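Long-range contact in putative p22 protein (Leishmania major, PDB 1YQF), which is of unknown function but is a sequence homologue of human p32 and belongs to the MAM33 (mitochondrial glycoprotein) family: residues 45-50 against 180-185. Residues are numbered along the deposited sequence; the frame is centred on the assembly and turned at random.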
loop_
_atom_site.group_PDB
_atom_site.type_symbol
_atom_site.label_atom_id
_atom_site.label_comp_id
_atom_site.label_asym_id
_atom_site.label_seq_id
_atom_site.Cartn_x
_atom_site.Cartn_y
_atom_site.Cartn_z
ATOM N N PRO A 45 7.936 26.722 16.162
ATOM C CA PRO A 45 7.642 25.633 17.103
ATOM C C PRO A 45 8.854 25.229 17.947
ATOM O O PRO A 45 9.928 24.999 17.399
ATOM C CB PRO A 45 7.211 24.482 16.183
ATOM C CG PRO A 45 6.810 25.138 14.913
ATOM C CD PRO A 45 7.759 26.287 14.763
ATOM N N GLU A 46 8.665 25.160 19.263
ATOM C CA GLU A 46 9.702 24.723 20.196
ATOM C C GLU A 46 9.712 23.203 20.284
ATOM O O GLU A 46 8.650 22.573 20.295
ATOM C CB GLU A 46 9.439 25.290 21.594
ATOM C CG GLU A 46 10.001 26.681 21.834
ATOM C CD GLU A 46 9.764 27.159 23.254
ATOM O OE1 GLU A 46 10.240 26.490 24.197
ATOM O OE2 GLU A 46 9.097 28.200 23.430
ATOM N N GLN A 47 10.906 22.618 20.360
ATOM C CA GLN A 47 11.028 21.177 20.543
ATOM C C GLN A 47 10.503 20.787 21.923
ATOM O O GLN A 47 11.018 21.266 22.938
ATOM C CB GLN A 47 12.476 20.716 20.405
ATOM C CG GLN A 47 12.635 19.194 20.514
ATOM C CD GLN A 47 14.073 18.714 20.363
ATOM O OE1 GLN A 47 14.335 17.516 20.449
ATOM N NE2 GLN A 47 15.001 19.639 20.147
ATOM N N PRO A 48 9.495 19.917 21.972
ATOM C CA PRO A 48 8.909 19.506 23.253
ATOM C C PRO A 48 9.842 18.642 24.102
ATOM O O PRO A 48 10.795 18.044 23.598
ATOM C CB PRO A 48 7.679 18.702 22.824
ATOM C CG PRO A 48 8.050 18.160 21.504
ATOM C CD PRO A 48 8.832 19.249 20.834
ATOM N N THR A 49 9.551 18.600 25.399
ATOM C CA THR A 49 10.292 17.772 26.341
ATOM C C THR A 49 9.547 16.453 26.503
ATOM O O THR A 49 8.360 16.455 26.837
ATOM C CB THR A 49 10.428 18.478 27.709
ATOM O OG1 THR A 49 9.138 18.871 28.199
ATOM C CG2 THR A 49 11.197 19.791 27.577
ATOM N N PRO A 50 10.220 15.329 26.256
ATOM C CA PRO A 50 9.563 14.018 26.342
ATOM C C PRO A 50 9.152 13.682 27.774
ATOM O O PRO A 50 9.881 14.066 28.691
ATOM C CB PRO A 50 10.645 13.053 25.841
ATOM C CG PRO A 50 11.921 13.747 26.111
ATOM C CD PRO A 50 11.641 15.202 25.880
ATOM N N VAL A 180 2.599 14.937 18.919
ATOM C CA VAL A 180 2.016 16.007 18.110
ATOM C C VAL A 180 2.952 17.215 18.076
ATOM O O VAL A 180 3.228 17.760 17.012
ATOM C CB VAL A 180 0.631 16.455 18.651
ATOM C CG1 VAL A 180 0.085 17.640 17.858
ATOM C CG2 VAL A 180 -0.366 15.314 18.596
ATOM N N LEU A 181 3.431 17.616 19.249
ATOM C CA LEU A 181 4.315 18.771 19.390
ATOM C C LEU A 181 5.675 18.539 18.743
ATOM O O LEU A 181 6.259 19.459 18.175
ATOM C CB LEU A 181 4.515 19.122 20.871
ATOM C CG LEU A 181 3.373 19.832 21.602
ATOM C CD1 LEU A 181 3.748 20.032 23.064
ATOM C CD2 LEU A 181 3.021 21.167 20.953
ATOM N N TYR A 182 6.174 17.311 18.840
ATOM C CA TYR A 182 7.470 16.957 18.277
ATOM C C TYR A 182 7.378 16.899 16.759
ATOM O O TYR A 182 8.321 17.259 16.066
ATOM C CB TYR A 182 7.957 15.614 18.823
ATOM C CG TYR A 182 9.414 15.347 18.542
ATOM C CD1 TYR A 182 10.397 15.762 19.427
ATOM C CD2 TYR A 182 9.812 14.690 17.380
ATOM C CE1 TYR A 182 11.740 15.524 19.172
ATOM C CE2 TYR A 182 11.156 14.448 17.114
ATOM C CZ TYR A 182 12.113 14.866 18.013
ATOM O OH TYR A 182 13.443 14.631 17.761
ATOM N N SER A 183 6.230 16.463 16.248
ATOM C CA SER A 183 5.997 16.418 14.810
ATOM C C SER A 183 5.981 17.823 14.203
ATOM O O SER A 183 6.571 18.038 13.149
ATOM C CB SER A 183 4.693 15.690 14.491
ATOM O OG SER A 183 4.808 14.308 14.791
ATOM N N PHE A 184 5.318 18.769 14.872
ATOM C CA PHE A 184 5.280 20.157 14.406
ATOM C C PHE A 184 6.692 20.728 14.370
ATOM O O PHE A 184 7.074 21.380 13.405
ATOM C CB PHE A 184 4.413 21.053 15.312
ATOM C CG PHE A 184 2.923 20.797 15.217
ATOM C CD1 PHE A 184 2.309 20.482 14.004
ATOM C CD2 PHE A 184 2.127 20.899 16.355
ATOM C CE1 PHE A 184 0.930 20.258 13.939
ATOM C CE2 PHE A 184 0.751 20.678 16.293
ATOM C CZ PHE A 184 0.155 20.357 15.085
ATOM N N TRP A 185 7.460 20.472 15.428
ATOM C CA TRP A 185 8.827 20.970 15.528
ATOM C C TRP A 185 9.709 20.370 14.444
ATOM O O TRP A 185 10.379 21.097 13.726
ATOM C CB TRP A 185 9.432 20.668 16.904
ATOM C CG TRP A 185 10.911 20.927 16.947
ATOM C CD1 TRP A 185 11.525 22.134 17.092
ATOM C CD2 TRP A 185 11.958 19.960 16.817
ATOM N NE1 TRP A 185 12.890 21.981 17.066
ATOM C CE2 TRP A 185 13.184 20.654 16.897
ATOM C CE3 TRP A 185 11.985 18.569 16.636
ATOM C CZ2 TRP A 185 14.420 20.011 16.812
ATOM C CZ3 TRP A 185 13.218 17.929 16.550
ATOM C CH2 TRP A 185 14.418 18.653 16.640
HETATM O O HOH W 1 6.209 22.160 18.662
#
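Gln47 lies lengthwise over one face of the Trp185 indole. Its CG is anti to the backbone N (chi1 -177°), and the chain stays extended beyond CG. Trp185 also sends its CG anti to its own N, so the two side chains run side by side in the same direction. CB of Gln47 sits 3.5 Å from the centroid of the five-membered ring of Trp185, almost on the ring normal, a CH-pi contact. Further out, the Gln47 amide stacks on the six-membered ring, its plane tilted 15° from the indole. Gln47 NE2 comes to 3.4 Å from Trp185 CZ2. Pro45 O approaches the indole at its edge and lies in plane, 3.3 Å from Trp185 CD1. Gln47 OE1 meets the edge of the Tyr182 ring, 3.5 Å from CE1 of Tyr182. Here the amide and ring planes are steeply inclined, 68° apart.

The two segments belong to the linker between helix 23-39 and strand 55-58 and to the long helix 173-202. The extended linker thus crosses one side of that helix on its way into the antiparallel sheet that, with its flanking helices, makes up the p32-like fold.

Pro48 packs its ring against the helix backbone. Its CG lies 3.4 Å from Tyr182 N and also touches CB of both Leu181 and Tyr182. Tyr182 is buried, and its ring meets Phe65 edge-to-face. Towards the other end of the linker segment, Pro45 CB rests 3.9 Å from Trp185 CA. One water joins the two backbones by donating to Glu46 O and, at 2.7 Å, to Leu181 O. Leu181 O also accepts from Trp185 N within the helix, so this carbonyl is gripped twice.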